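Local coordinates for type II secretion system protein L (Pseudomonas aeruginosa, PDB 6GHU) that helps assemble the inner-membrane part of the type II secretion machinery, linking its cytoplasmic energy-providing component to the rest of the apparatus, at residues Leu52-Gly62 and Thr70-Gly78; Val12-Glu22 and Val37-Leu48. All coordinates share one frame; numbering follows the deposited sequence. Where two conformers were deposited one is given.

Contact 1 (Leu52-Gly62 and Thr70-Gly78); sequences LSESGLAVQLG and TVSARLVIG
The flat groups that meet here are peptides: Q60 and V76 form a hydrogen-bonded antiparallel pair, Q60 N donating to V76 O and V76 N to Q60 O, each at 2.9 Å and in the plane of the carbonyl it meets. This doubly bonded pair sits in the C-terminal hairpin of a ferredoxin-like fold, where strand 59-67 forms an outer strand of the sheet against strand 70-77. The face of the sheet that carries V59, L61, L75 and I77 is covered by the two helices; the other carries Q60 and V76 and is more open to solvent. On either side of this pair along the ladder, G62 N donates to R74 O at 2.7 Å and G78 N to A58 O at 2.9 Å.

On the helix-covered face, L75 CD2 fits between V59 and L61, 3.6 Å from V59 CG2 and 3.7 Å from L61 CD1. V59 turns CG2 anti to its own backbone N, and this branch crosses L75 at a slant. The other branch of L75 leads toward helix 42-54 and meets L52 tip to tip, CD1 to CD1 at 3.8 Å. L52 CD1 also touches I77 CD1, with the two side chains crossing at about a right angle, while I77 packs on L5 and A9 of helix 3-14. L57 lies against I77 CG2 through CD1.

The turn leading into the hairpin is a Schellman motif with G56 at positive phi. Within it L52 O takes two bonds from opposite faces of its carbonyl plane, one from L57 N at 3.1 Å and one from S55 OG at 2.7 Å.

Contact 2 (Val12-Glu22 and Val37-Leu48); sequences VIGGEPTVSVE and VRAPGFDVLERL
V19 packs closely against both the strand and the helix of 37-48. Its CG2 lies 3.5 Å from V44 CG1, the two side chains running past each other in opposite directions. CG1, anti to the V19 backbone N (chi1 -178°), reaches L48 CD2 at 3.9 Å and also faces V37 CB. The other branch of L48 meets I13 through CD1 near the end of helix 3-14. T18 OG1 rests between P40 and V44, 3.2 Å from P40 CD and 3.4 Å from V44 CG1. Beside this apolar patch the buried carboxylate of E16 is gripped side-on by R47: NE binds OE1 at 2.7 Å and NH2 binds OE2 at 2.8 Å. The carboxylate and guanidinium planes are only 21° apart, so the two bonds together limit rotation of both groups. Each oxygen is met on its syn side.

E16 opens a type I turn that brings the chain from helix 3-14 into strand 20-27, one of the two outermost strands of the ferredoxin-like sheet within this chain. Paired with strand 32-39, it forms the N-terminal hairpin, where S20 and R38 exchange two backbone bonds. E22, also on strand 20-27, makes backbone hydrogen bonds to the second subunit of the dimer.

Toward solvent the packing is slacker. The other E22 oxygen pairing aside, E22 OE1 accepts from S20 OG at 2.8 Å on its anti side. R38, exposed, crosses E22 at about a right angle; E22 CG sits at the edge of its guanidinium, and OE2 is 4.0 Å from R38 NH1, a long salt bridge, with the two planes 74° apart.

How the contacts relate
From the N terminus, helix 3-14 turns into the first hairpin, and contact 2 closes this loop when strand 32-39 and the start of helix 42-54 return to residues 12-22. Contact 1 opens only afterwards, at the far end of the same helix, and closes the second hairpin, strands 59-67 and 70-77. The two therefore follow in series and neither nest nor cross, although helix 42-54 serves both. They join in the sheet, where strand 70-77 is the neighbour of strand 32-39: V71 N lies 2.8 Å from A39 O and V37 N 3.0 Å from A73 O, both probable hydrogen bonds. Together the contacts tie both hairpins and both helices into one fold.

Contact 1 (Leu52-Gly62 and Thr70-Gly78)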
ATOM      1  N   LEU A  52      -6.205   7.052 -12.512  1.00 19.28           N
ATOM      2  CA  LEU A  52      -5.433   7.517 -11.364  1.00 18.02           C
ATOM      3  C   LEU A  52      -5.149   9.006 -11.472  1.00 21.87           C
ATOM      4  O   LEU A  52      -5.271   9.746 -10.490  1.00 20.64           O
ATOM      5  CB  LEU A  52      -4.128   6.734 -11.258  1.00 28.89           C
ATOM      6  CG  LEU A  52      -4.282   5.261 -10.892  1.00 24.81           C
ATOM      7  CD1 LEU A  52      -3.003   4.522 -11.187  1.00 25.12           C
ATOM      8  CD2 LEU A  52      -4.668   5.121  -9.423  1.00 24.00           C
ATOM      9  N   SER A  53      -4.767   9.460 -12.665  1.00 18.57           N
ATOM     10  CA  SER A  53      -4.510  10.878 -12.881  1.00 19.28           C
ATOM     11  C   SER A  53      -5.786  11.692 -12.725  1.00 24.13           C
ATOM     12  O   SER A  53      -5.781  12.750 -12.088  1.00 21.21           O
ATOM     13  CB  SER A  53      -3.899  11.083 -14.268  1.00 19.18           C
ATOM     14  OG  SER A  53      -3.757  12.458 -14.572  1.00 33.74           O
ATOM     15  N   GLU A  54      -6.891  11.208 -13.303  1.00 22.59           N
ATOM     16  CA  GLU A  54      -8.184  11.874 -13.170  0.59 24.11           C
ATOM     17  C   GLU A  54      -8.581  12.035 -11.708  1.00 22.62           C
ATOM     18  O   GLU A  54      -9.225  13.022 -11.334  1.00 23.89           O
ATOM     19  CB  GLU A  54      -9.244  11.073 -13.934  0.59 23.27           C
ATOM     20  CG  GLU A  54     -10.677  11.241 -13.441  0.59 33.45           C
ATOM     21  CD  GLU A  54     -11.638  10.289 -14.125  0.59 29.82           C
ATOM     22  OE1 GLU A  54     -12.335   9.533 -13.405  0.59 14.40           O
ATOM     23  OE2 GLU A  54     -11.683  10.287 -15.379  0.59 17.57           O
ATOM     24  N   SER A  55      -8.235  11.058 -10.873  1.00 26.91           N
ATOM     25  CA  SER A  55      -8.591  11.149  -9.461  1.00 24.94           C
ATOM     26  C   SER A  55      -7.735  12.149  -8.704  1.00 26.46           C
ATOM     27  O   SER A  55      -7.982  12.365  -7.513  1.00 35.85           O
ATOM     28  CB  SER A  55      -8.465   9.782  -8.794  1.00 25.19           C
ATOM     29  OG  SER A  55      -7.103   9.463  -8.574  1.00 27.63           O
ATOM     30  N   GLY A  56      -6.737  12.749  -9.347  1.00 22.57           N
ATOM     31  CA  GLY A  56      -5.884  13.723  -8.705  1.00 26.07           C
ATOM     32  C   GLY A  56      -4.514  13.218  -8.306  1.00 25.52           C
ATOM     33  O   GLY A  56      -3.749  13.976  -7.696  1.00 27.04           O
ATOM     34  N   LEU A  57      -4.177  11.973  -8.629  1.00 21.60           N
ATOM     35  CA  LEU A  57      -2.889  11.404  -8.264  1.00 25.19           C
ATOM     36  C   LEU A  57      -1.857  11.674  -9.348  1.00 29.54           C
ATOM     37  O   LEU A  57      -2.161  11.625 -10.546  1.00 22.86           O
ATOM     38  CB  LEU A  57      -3.006   9.897  -8.040  1.00 25.66           C
ATOM     39  CG  LEU A  57      -3.950   9.447  -6.927  1.00 20.75           C
ATOM     40  CD1 LEU A  57      -4.041   7.936  -6.916  1.00 21.53           C
ATOM     41  CD2 LEU A  57      -3.474   9.967  -5.585  1.00 24.88           C
ATOM     42  N   ALA A  58      -0.639  11.976  -8.916  1.00 23.20           N
ATOM     43  CA  ALA A  58       0.498  11.979  -9.824  1.00 21.53           C
ATOM     44  C   ALA A  58       0.876  10.539 -10.128  1.00 21.89           C
ATOM     45  O   ALA A  58       1.049   9.726  -9.216  1.00 29.68           O
ATOM     46  CB  ALA A  58       1.678  12.724  -9.208  1.00 23.27           C
ATOM     47  N   VAL A  59       0.983  10.218 -11.407  1.00 23.36           N
ATOM     48  CA  VAL A  59       1.143   8.839 -11.839  1.00 24.54           C
ATOM     49  C   VAL A  59       2.085   8.806 -13.030  1.00 26.00           C
ATOM     50  O   VAL A  59       2.044   9.680 -13.901  1.00 23.95           O
ATOM     51  CB  VAL A  59      -0.218   8.199 -12.191  1.00 30.09           C
ATOM     52  CG1 VAL A  59      -0.870   8.928 -13.359  1.00 26.31           C
ATOM     53  CG2 VAL A  59      -0.048   6.723 -12.509  1.00 28.11           C
ATOM     54  N   GLN A  60       2.943   7.798 -13.053  1.00 22.47           N
ATOM     55  CA  GLN A  60       3.807   7.521 -14.188  1.00 26.20           C
ATOM     56  C   GLN A  60       3.697   6.035 -14.483  1.00 25.15           C
ATOM     57  O   GLN A  60       3.795   5.209 -13.568  1.00 23.14           O
ATOM     58  CB  GLN A  60       5.256   7.926 -13.896  1.00 26.80           C
ATOM     59  CG  GLN A  60       5.437   9.421 -13.668  1.00 36.71           C
ATOM     60  CD  GLN A  60       5.033  10.257 -14.878  1.00 51.79           C
ATOM     61  OE1 GLN A  60       4.177  11.140 -14.784  1.00 58.53           O
ATOM     62  NE2 GLN A  60       5.656   9.984 -16.017  1.00 55.37           N
ATOM     63  N   LEU A  61       3.443   5.701 -15.742  1.00 25.65           N
ATOM     64  CA  LEU A  61       3.327   4.316 -16.172  1.00 25.91           C
ATOM     65  C   LEU A  61       4.601   3.933 -16.911  1.00 25.17           C
ATOM     66  O   LEU A  61       4.921   4.515 -17.953  1.00 24.46           O
ATOM     67  CB  LEU A  61       2.097   4.114 -17.056  1.00 20.19           C
ATOM     68  CG  LEU A  61       1.920   2.714 -17.649  1.00 20.29           C
ATOM     69  CD1 LEU A  61       1.756   1.695 -16.544  1.00 23.74           C
ATOM     70  CD2 LEU A  61       0.730   2.669 -18.598  1.00 26.16           C
ATOM     71  N   GLY A  62       5.330   2.973 -16.363  1.00 21.73           N
ATOM     72  CA  GLY A  62       6.552   2.515 -16.975  1.00 27.53           C
ATOM     73  C   GLY A  62       6.278   1.752 -18.252  1.00 23.01           C
ATOM     74  O   GLY A  62       5.138   1.510 -18.654  1.00 24.15           O
ATOM     75  N   THR A  70      -0.994 -11.790 -20.575  1.00 21.83           N
ATOM     76  CA  THR A  70      -1.004 -10.523 -19.854  1.00 24.44           C
ATOM     77  C   THR A  70       0.153  -9.636 -20.296  1.00 27.52           C
ATOM     78  O   THR A  70       1.140 -10.098 -20.873  1.00 27.08           O
ATOM     79  CB  THR A  70      -0.932 -10.738 -18.329  1.00 27.91           C
ATOM     80  OG1 THR A  70       0.240 -11.491 -17.994  1.00 28.08           O
ATOM     81  CG2 THR A  70      -2.156 -11.482 -17.829  1.00 32.90           C
ATOM     82  N   VAL A  71      -0.010  -8.339 -20.044  1.00 19.52           N
ATOM     83  CA  VAL A  71       1.074  -7.367 -20.111  1.00 21.55           C
ATOM     84  C   VAL A  71       1.420  -6.958 -18.682  1.00 23.81           C
ATOM     85  O   VAL A  71       0.616  -7.095 -17.756  1.00 21.97           O
ATOM     86  CB  VAL A  71       0.703  -6.137 -20.971  1.00 19.92           C
ATOM     87  CG1 VAL A  71       0.263  -6.576 -22.366  1.00 22.94           C
ATOM     88  CG2 VAL A  71      -0.407  -5.327 -20.320  1.00 20.14           C
ATOM     89  N   SER A  72       2.638  -6.451 -18.504  1.00 20.40           N
ATOM     90  CA  SER A  72       3.126  -6.060 -17.190  1.00 26.34           C
ATOM     91  C   SER A  72       3.862  -4.738 -17.306  1.00 24.73           C
ATOM     92  O   SER A  72       4.460  -4.430 -18.340  1.00 22.06           O
ATOM     93  CB  SER A  72       4.058  -7.113 -16.583  1.00 27.84           C
ATOM     94  OG  SER A  72       5.243  -7.227 -17.342  1.00 32.81           O
ATOM     95  N   ALA A  73       3.804  -3.960 -16.230  1.00 18.70           N
ATOM     96  CA  ALA A  73       4.432  -2.648 -16.192  1.00 21.28           C
ATOM     97  C   ALA A  73       4.607  -2.244 -14.738  1.00 21.06           C
ATOM     98  O   ALA A  73       4.065  -2.873 -13.825  1.00 22.15           O
ATOM     99  CB  ALA A  73       3.600  -1.610 -16.945  1.00 24.33           C
ATOM    100  N   ARG A  74       5.378  -1.185 -14.537  1.00 22.12           N
ATOM    101  CA  ARG A  74       5.588  -0.592 -13.226  1.00 22.93           C
ATOM    102  C   ARG A  74       4.868   0.747 -13.170  1.00 21.56           C
ATOM    103  O   ARG A  74       5.046   1.588 -14.058  1.00 25.14           O
ATOM    104  CB  ARG A  74       7.083  -0.420 -12.949  1.00 32.51           C
ATOM    105  CG  ARG A  74       7.429   0.035 -11.546  1.00 25.12           C
ATOM    106  CD  ARG A  74       8.920  -0.168 -11.290  1.00 27.74           C
ATOM    107  NE  ARG A  74       9.343   0.330  -9.986  1.00 23.22           N
ATOM    108  CZ  ARG A  74       9.721   1.580  -9.748  1.00 25.02           C
ATOM    109  NH1 ARG A  74       9.718   2.481 -10.722  1.00 21.39           N
ATOM    110  NH2 ARG A  74      10.106   1.928  -8.530  1.00 33.03           N
ATOM    111  N   LEU A  75       4.037   0.927 -12.148  1.00 22.13           N
ATOM    112  CA  LEU A  75       3.346   2.186 -11.892  1.00 25.72           C
ATOM    113  C   LEU A  75       4.011   2.894 -10.722  1.00 24.06           C
ATOM    114  O   LEU A  75       4.291   2.267  -9.696  1.00 22.35           O
ATOM    115  CB  LEU A  75       1.869   1.954 -11.563  1.00 30.20           C
ATOM    116  CG  LEU A  75       0.806   1.996 -12.653  1.00 39.19           C
ATOM    117  CD1 LEU A  75      -0.547   1.695 -12.029  1.00 34.20           C
ATOM    118  CD2 LEU A  75       0.777   3.341 -13.335  1.00 30.42           C
ATOM    119  N   VAL A  76       4.261   4.189 -10.875  1.00 26.08           N
ATOM    120  CA  VAL A  76       4.772   5.034  -9.799  1.00 19.10           C
ATOM    121  C   VAL A  76       3.705   6.076  -9.490  1.00 25.48           C
ATOM    122  O   VAL A  76       3.282   6.820 -10.384  1.00 23.62           O
ATOM    123  CB  VAL A  76       6.102   5.704 -10.177  1.00 25.31           C
ATOM    124  CG1 VAL A  76       6.555   6.672  -9.085  1.00 32.57           C
ATOM    125  CG2 VAL A  76       7.175   4.655 -10.431  1.00 29.56           C
ATOM    126  N   ILE A  77       3.269   6.127  -8.232  1.00 23.06           N
ATOM    127  CA  ILE A  77       2.238   7.059  -7.786  1.00 27.47           C
ATOM    128  C   ILE A  77       2.820   7.941  -6.691  1.00 34.64           C
ATOM    129  O   ILE A  77       3.458   7.440  -5.757  1.00 25.24           O
ATOM    130  CB  ILE A  77       0.987   6.324  -7.275  1.00 29.38           C
ATOM    131  CG1 ILE A  77       0.468   5.365  -8.347  1.00 32.57           C
ATOM    132  CG2 ILE A  77      -0.084   7.338  -6.884  1.00 31.15           C
ATOM    133  CD1 ILE A  77      -0.692   4.502  -7.899  1.00 41.51           C
ATOM    134  N   GLY A  78       2.584   9.246  -6.798  1.00 30.40           N
ATOM    135  CA  GLY A  78       3.074  10.203  -5.824  1.00 39.04           C
ATOM    136  C   GLY A  78       4.335  10.891  -6.302  1.00 40.17           C
ATOM    137  O   GLY A  78       4.828  10.593  -7.390  1.00 40.99           O
TER

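Contact 2 (Val12-Glu22 and Val37-Leu48)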
ATOM      1  N   VAL A  12      -9.117   3.333  -6.914  1.00 26.19           N
ATOM      2  CA  VAL A  12      -9.109   3.481  -8.365  1.00 24.02           C
ATOM      3  C   VAL A  12      -8.710   2.168  -9.027  1.00 28.93           C
ATOM      4  O   VAL A  12      -9.352   1.710  -9.981  1.00 25.57           O
ATOM      5  CB  VAL A  12      -8.172   4.630  -8.775  1.00 27.53           C
ATOM      6  CG1 VAL A  12      -8.119   4.784 -10.286  1.00 29.29           C
ATOM      7  CG2 VAL A  12      -8.638   5.923  -8.136  1.00 24.49           C
ATOM      8  N   ILE A  13      -7.641   1.542  -8.532  1.00 21.68           N
ATOM      9  CA  ILE A  13      -7.200   0.271  -9.098  1.00 26.74           C
ATOM     10  C   ILE A  13      -8.299  -0.770  -8.954  1.00 28.88           C
ATOM     11  O   ILE A  13      -8.518  -1.597  -9.850  1.00 24.28           O
ATOM     12  CB  ILE A  13      -5.888  -0.177  -8.430  1.00 23.59           C
ATOM     13  CG1 ILE A  13      -4.785   0.842  -8.725  1.00 27.84           C
ATOM     14  CG2 ILE A  13      -5.467  -1.554  -8.921  1.00 24.29           C
ATOM     15  CD1 ILE A  13      -3.602   0.781  -7.773  1.00 30.33           C
ATOM     16  N   GLY A  14      -9.022  -0.729  -7.835  1.00 23.83           N
ATOM     17  CA  GLY A  14     -10.134  -1.637  -7.618  1.00 31.93           C
ATOM     18  C   GLY A  14     -11.243  -1.495  -8.638  1.00 26.00           C
ATOM     19  O   GLY A  14     -11.996  -2.448  -8.856  1.00 37.54           O
ATOM     20  N   GLY A  15     -11.368  -0.322  -9.261  1.00 31.37           N
ATOM     21  CA  GLY A  15     -12.314  -0.141 -10.345  1.00 35.20           C
ATOM     22  C   GLY A  15     -11.889  -0.775 -11.651  1.00 30.03           C
ATOM     23  O   GLY A  15     -12.683  -0.789 -12.596  1.00 34.17           O
ATOM     24  N   GLU A  16     -10.657  -1.283 -11.731  1.00 26.66           N
ATOM     25  CA  GLU A  16     -10.178  -2.028 -12.892  1.00 25.43           C
ATOM     26  C   GLU A  16      -9.970  -3.482 -12.490  1.00 22.59           C
ATOM     27  O   GLU A  16      -8.844  -3.889 -12.168  1.00 24.09           O
ATOM     28  CB  GLU A  16      -8.885  -1.421 -13.436  1.00 27.17           C
ATOM     29  CG  GLU A  16      -9.079  -0.074 -14.117  1.00 29.46           C
ATOM     30  CD  GLU A  16      -9.783  -0.178 -15.460  1.00 38.30           C
ATOM     31  OE1 GLU A  16     -10.291   0.857 -15.943  1.00 35.98           O
ATOM     32  OE2 GLU A  16      -9.831  -1.289 -16.032  1.00 34.49           O
ATOM     33  N   PRO A  17     -11.016  -4.313 -12.514  1.00 25.83           N
ATOM     34  CA  PRO A  17     -10.900  -5.661 -11.937  1.00 23.37           C
ATOM     35  C   PRO A  17      -9.968  -6.592 -12.694  1.00 29.38           C
ATOM     36  O   PRO A  17      -9.590  -7.627 -12.135  1.00 33.13           O
ATOM     37  CB  PRO A  17     -12.341  -6.192 -11.975  1.00 33.28           C
ATOM     38  CG  PRO A  17     -13.203  -5.041 -12.393  1.00 43.56           C
ATOM     39  CD  PRO A  17     -12.330  -4.099 -13.138  1.00 34.50           C
ATOM     40  N   THR A  18      -9.606  -6.296 -13.943  1.00 21.45           N
ATOM     41  CA  THR A  18      -8.678  -7.174 -14.647  1.00 24.06           C
ATOM     42  C   THR A  18      -7.223  -6.871 -14.315  1.00 29.35           C
ATOM     43  O   THR A  18      -6.342  -7.621 -14.744  1.00 22.37           O
ATOM     44  CB  THR A  18      -8.876  -7.089 -16.165  1.00 25.43           C
ATOM     45  OG1 THR A  18      -8.413  -5.824 -16.651  1.00 20.97           O
ATOM     46  CG2 THR A  18     -10.346  -7.279 -16.536  1.00 26.10           C
ATOM     47  N   VAL A  19      -6.949  -5.810 -13.558  1.00 19.42           N
ATOM     48  CA  VAL A  19      -5.587  -5.458 -13.177  1.00 15.98           C
ATOM     49  C   VAL A  19      -5.232  -6.195 -11.896  1.00 25.67           C
ATOM     50  O   VAL A  19      -6.014  -6.214 -10.938  1.00 28.73           O
ATOM     51  CB  VAL A  19      -5.435  -3.936 -12.999  1.00 21.70           C
ATOM     52  CG1 VAL A  19      -3.992  -3.579 -12.643  1.00 25.18           C
ATOM     53  CG2 VAL A  19      -5.863  -3.213 -14.267  1.00 25.61           C
ATOM     54  N   SER A  20      -4.053  -6.802 -11.876  1.00 27.43           N
ATOM     55  CA  SER A  20      -3.541  -7.473 -10.694  1.00 27.24           C
ATOM     56  C   SER A  20      -2.292  -6.744 -10.227  1.00 25.10           C
ATOM     57  O   SER A  20      -1.468  -6.328 -11.046  1.00 25.97           O
ATOM     58  CB  SER A  20      -3.228  -8.952 -10.975  1.00 28.08           C
ATOM     59  OG  SER A  20      -2.233  -9.097 -11.975  1.00 36.31           O
ATOM     60  N   VAL A  21      -2.181  -6.563  -8.915  1.00 26.91           N
ATOM     61  CA  VAL A  21      -1.009  -5.963  -8.289  1.00 21.94           C
ATOM     62  C   VAL A  21      -0.127  -7.098  -7.789  1.00 23.09           C
ATOM     63  O   VAL A  21      -0.441  -7.743  -6.783  1.00 34.56           O
ATOM     64  CB  VAL A  21      -1.398  -5.022  -7.144  1.00 25.18           C
ATOM     65  CG1 VAL A  21      -0.154  -4.376  -6.545  1.00 28.81           C
ATOM     66  CG2 VAL A  21      -2.367  -3.964  -7.633  1.00 25.92           C
ATOM     67  N   GLU A  22       0.983  -7.340  -8.485  1.00 19.23           N
ATOM     68  CA  GLU A  22       1.882  -8.421  -8.103  1.00 27.18           C
ATOM     69  C   GLU A  22       2.776  -7.998  -6.950  1.00 34.00           C
ATOM     70  O   GLU A  22       3.078  -8.801  -6.062  1.00 33.58           O
ATOM     71  CB  GLU A  22       2.738  -8.844  -9.297  1.00 27.71           C
ATOM     72  CG  GLU A  22       1.940  -9.248 -10.534  1.00 38.10           C
ATOM     73  CD  GLU A  22       1.033 -10.435 -10.273  1.00 39.50           C
ATOM     74  OE1 GLU A  22      -0.198 -10.283 -10.405  1.00 49.02           O
ATOM     75  OE2 GLU A  22       1.555 -11.515  -9.922  1.00 44.81           O
ATOM     76  N   VAL A  37       2.246  -4.201 -11.868  1.00 20.45           N
ATOM     77  CA  VAL A  37       0.888  -4.589 -12.221  1.00 21.20           C
ATOM     78  C   VAL A  37       0.914  -5.463 -13.465  1.00 21.75           C
ATOM     79  O   VAL A  37       1.848  -5.430 -14.270  1.00 21.96           O
ATOM     80  CB  VAL A  37      -0.030  -3.366 -12.444  1.00 23.65           C
ATOM     81  CG1 VAL A  37      -0.123  -2.524 -11.182  1.00 23.73           C
ATOM     82  CG2 VAL A  37       0.461  -2.516 -13.616  1.00 26.45           C
ATOM     83  N   ARG A  38      -0.138  -6.261 -13.609  1.00 27.90           N
ATOM     84  CA  ARG A  38      -0.410  -6.987 -14.837  1.00 25.55           C
ATOM     85  C   ARG A  38      -1.852  -6.726 -15.244  1.00 23.46           C
ATOM     86  O   ARG A  38      -2.715  -6.470 -14.401  1.00 23.06           O
ATOM     87  CB  ARG A  38      -0.162  -8.498 -14.676  1.00 26.92           C
ATOM     88  CG  ARG A  38       1.308  -8.864 -14.592  1.00 40.50           C
ATOM     89  CD  ARG A  38       1.534 -10.350 -14.827  1.00 49.91           C
ATOM     90  NE  ARG A  38       2.896 -10.634 -15.284  1.00 65.07           N
ATOM     91  CZ  ARG A  38       3.933 -10.889 -14.485  1.00 72.78           C
ATOM     92  NH1 ARG A  38       3.785 -10.903 -13.165  1.00 54.23           N
ATOM     93  NH2 ARG A  38       5.127 -11.132 -15.012  1.00 68.68           N
ATOM     94  N   ALA A  39      -2.103  -6.778 -16.549  1.00 21.54           N
ATOM     95  CA  ALA A  39      -3.438  -6.568 -17.088  1.00 17.54           C
ATOM     96  C   ALA A  39      -3.542  -7.337 -18.395  1.00 20.25           C
ATOM     97  O   ALA A  39      -2.521  -7.723 -18.974  1.00 22.38           O
ATOM     98  CB  ALA A  39      -3.723  -5.075 -17.306  1.00 19.84           C
ATOM     99  N   PRO A  40      -4.759  -7.590 -18.880  1.00 22.37           N
ATOM    100  CA  PRO A  40      -4.877  -8.327 -20.147  1.00 20.68           C
ATOM    101  C   PRO A  40      -4.225  -7.620 -21.325  1.00 21.23           C
ATOM    102  O   PRO A  40      -3.789  -8.289 -22.265  1.00 18.06           O
ATOM    103  CB  PRO A  40      -6.395  -8.474 -20.339  1.00 20.80           C
ATOM    104  CG  PRO A  40      -7.028  -7.535 -19.370  1.00 28.00           C
ATOM    105  CD  PRO A  40      -6.068  -7.383 -18.238  1.00 23.03           C
ATOM    106  N   GLY A  41      -4.144  -6.293 -21.307  1.00 20.71           N
ATOM    107  CA  GLY A  41      -3.619  -5.579 -22.457  1.00 21.66           C
ATOM    108  C   GLY A  41      -3.227  -4.165 -22.096  1.00 23.57           C
ATOM    109  O   GLY A  41      -3.550  -3.655 -21.021  1.00 25.17           O
ATOM    110  N   PHE A  42      -2.526  -3.526 -23.036  1.00 21.95           N
ATOM    111  CA  PHE A  42      -1.993  -2.192 -22.789  1.00 21.12           C
ATOM    112  C   PHE A  42      -3.106  -1.171 -22.585  1.00 22.06           C
ATOM    113  O   PHE A  42      -2.938  -0.220 -21.814  1.00 21.86           O
ATOM    114  CB  PHE A  42      -1.082  -1.772 -23.951  1.00 19.94           C
ATOM    115  CG  PHE A  42       0.024  -2.751 -24.241  1.00 24.15           C
ATOM    116  CD1 PHE A  42      -0.004  -3.526 -25.391  1.00 26.13           C
ATOM    117  CD2 PHE A  42       1.081  -2.907 -23.363  1.00 26.28           C
ATOM    118  CE1 PHE A  42       1.007  -4.430 -25.661  1.00 21.23           C
ATOM    119  CE2 PHE A  42       2.099  -3.817 -23.627  1.00 23.01           C
ATOM    120  CZ  PHE A  42       2.062  -4.574 -24.776  1.00 26.87           C
ATOM    121  N   ASP A  43      -4.247  -1.348 -23.261  1.00 17.10           N
ATOM    122  CA  ASP A  43      -5.348  -0.400 -23.119  1.00 21.30           C
ATOM    123  C   ASP A  43      -5.849  -0.342 -21.683  1.00 20.05           C
ATOM    124  O   ASP A  43      -6.326   0.707 -21.230  1.00 17.13           O
ATOM    125  CB  ASP A  43      -6.494  -0.779 -24.057  1.00 20.87           C
ATOM    126  CG  ASP A  43      -7.079  -2.147 -23.742  1.00 23.13           C
ATOM    127  OD1 ASP A  43      -6.312  -3.131 -23.683  1.00 21.20           O
ATOM    128  OD2 ASP A  43      -8.308  -2.238 -23.546  1.00 25.37           O
ATOM    129  N   VAL A  44      -5.764  -1.457 -20.961  1.00 18.54           N
ATOM    130  CA  VAL A  44      -6.194  -1.485 -19.570  1.00 22.84           C
ATOM    131  C   VAL A  44      -5.206  -0.725 -18.692  1.00 22.95           C
ATOM    132  O   VAL A  44      -5.601  -0.029 -17.751  1.00 23.76           O
ATOM    133  CB  VAL A  44      -6.371  -2.943 -19.105  1.00 20.74           C
ATOM    134  CG1 VAL A  44      -6.800  -3.000 -17.638  1.00 27.15           C
ATOM    135  CG2 VAL A  44      -7.386  -3.658 -19.987  1.00 26.03           C
ATOM    136  N   LEU A  45      -3.906  -0.844 -18.981  1.00 22.86           N
ATOM    137  CA  LEU A  45      -2.915  -0.097 -18.216  1.00 24.04           C
ATOM    138  C   LEU A  45      -3.044   1.397 -18.475  1.00 24.35           C
ATOM    139  O   LEU A  45      -2.902   2.208 -17.552  1.00 18.73           O
ATOM    140  CB  LEU A  45      -1.503  -0.572 -18.562  1.00 24.04           C
ATOM    141  CG  LEU A  45      -1.116  -2.000 -18.188  1.00 25.15           C
ATOM    142  CD1 LEU A  45       0.275  -2.310 -18.712  1.00 27.85           C
ATOM    143  CD2 LEU A  45      -1.176  -2.197 -16.691  1.00 20.90           C
ATOM    144  N   GLU A  46      -3.307   1.777 -19.729  1.00 23.58           N
ATOM    145  CA  GLU A  46      -3.473   3.186 -20.067  1.00 24.57           C
ATOM    146  C   GLU A  46      -4.735   3.749 -19.438  1.00 24.63           C
ATOM    147  O   GLU A  46      -4.741   4.889 -18.958  1.00 25.33           O
ATOM    148  CB  GLU A  46      -3.504   3.361 -21.587  1.00 29.07           C
ATOM    149  CG  GLU A  46      -4.015   4.719 -22.078  1.00 32.44           C
ATOM    150  CD  GLU A  46      -3.279   5.907 -21.472  1.00 36.70           C
ATOM    151  OE1 GLU A  46      -3.900   6.985 -21.350  1.00 42.72           O
ATOM    152  OE2 GLU A  46      -2.086   5.774 -21.124  1.00 33.40           O
ATOM    153  N   ARG A  47      -5.815   2.965 -19.427  1.00 24.24           N
ATOM    154  CA  ARG A  47      -7.042   3.423 -18.791  1.00 26.37           C
ATOM    155  C   ARG A  47      -6.833   3.603 -17.294  1.00 21.33           C
ATOM    156  O   ARG A  47      -7.276   4.597 -16.713  1.00 19.06           O
ATOM    157  CB  ARG A  47      -8.174   2.434 -19.067  1.00 20.66           C
ATOM    158  CG  ARG A  47      -9.538   2.917 -18.604  1.00 28.26           C
ATOM    159  CD  ARG A  47     -10.644   2.043 -19.156  1.00 29.29           C
ATOM    160  NE  ARG A  47     -10.610   0.700 -18.587  1.00 31.42           N
ATOM    161  CZ  ARG A  47     -11.104  -0.382 -19.179  1.00 29.44           C
ATOM    162  NH1 ARG A  47     -11.669  -0.294 -20.376  1.00 42.40           N
ATOM    163  NH2 ARG A  47     -11.024  -1.563 -18.578  1.00 31.31           N
ATOM    164  N   LEU A  48      -6.147   2.653 -16.661  1.00 19.66           N
ATOM    165  CA  LEU A  48      -5.844   2.766 -15.241  1.00 22.38           C
ATOM    166  C   LEU A  48      -4.988   3.995 -14.944  1.00 25.18           C
ATOM    167  O   LEU A  48      -5.229   4.703 -13.961  1.00 20.63           O
ATOM    168  CB  LEU A  48      -5.142   1.497 -14.761  1.00 25.77           C
ATOM    169  CG  LEU A  48      -4.579   1.568 -13.338  1.00 26.78           C
ATOM    170  CD1 LEU A  48      -5.680   1.920 -12.353  1.00 25.90           C
ATOM    171  CD2 LEU A  48      -3.929   0.259 -12.959  1.00 24.70           C
TER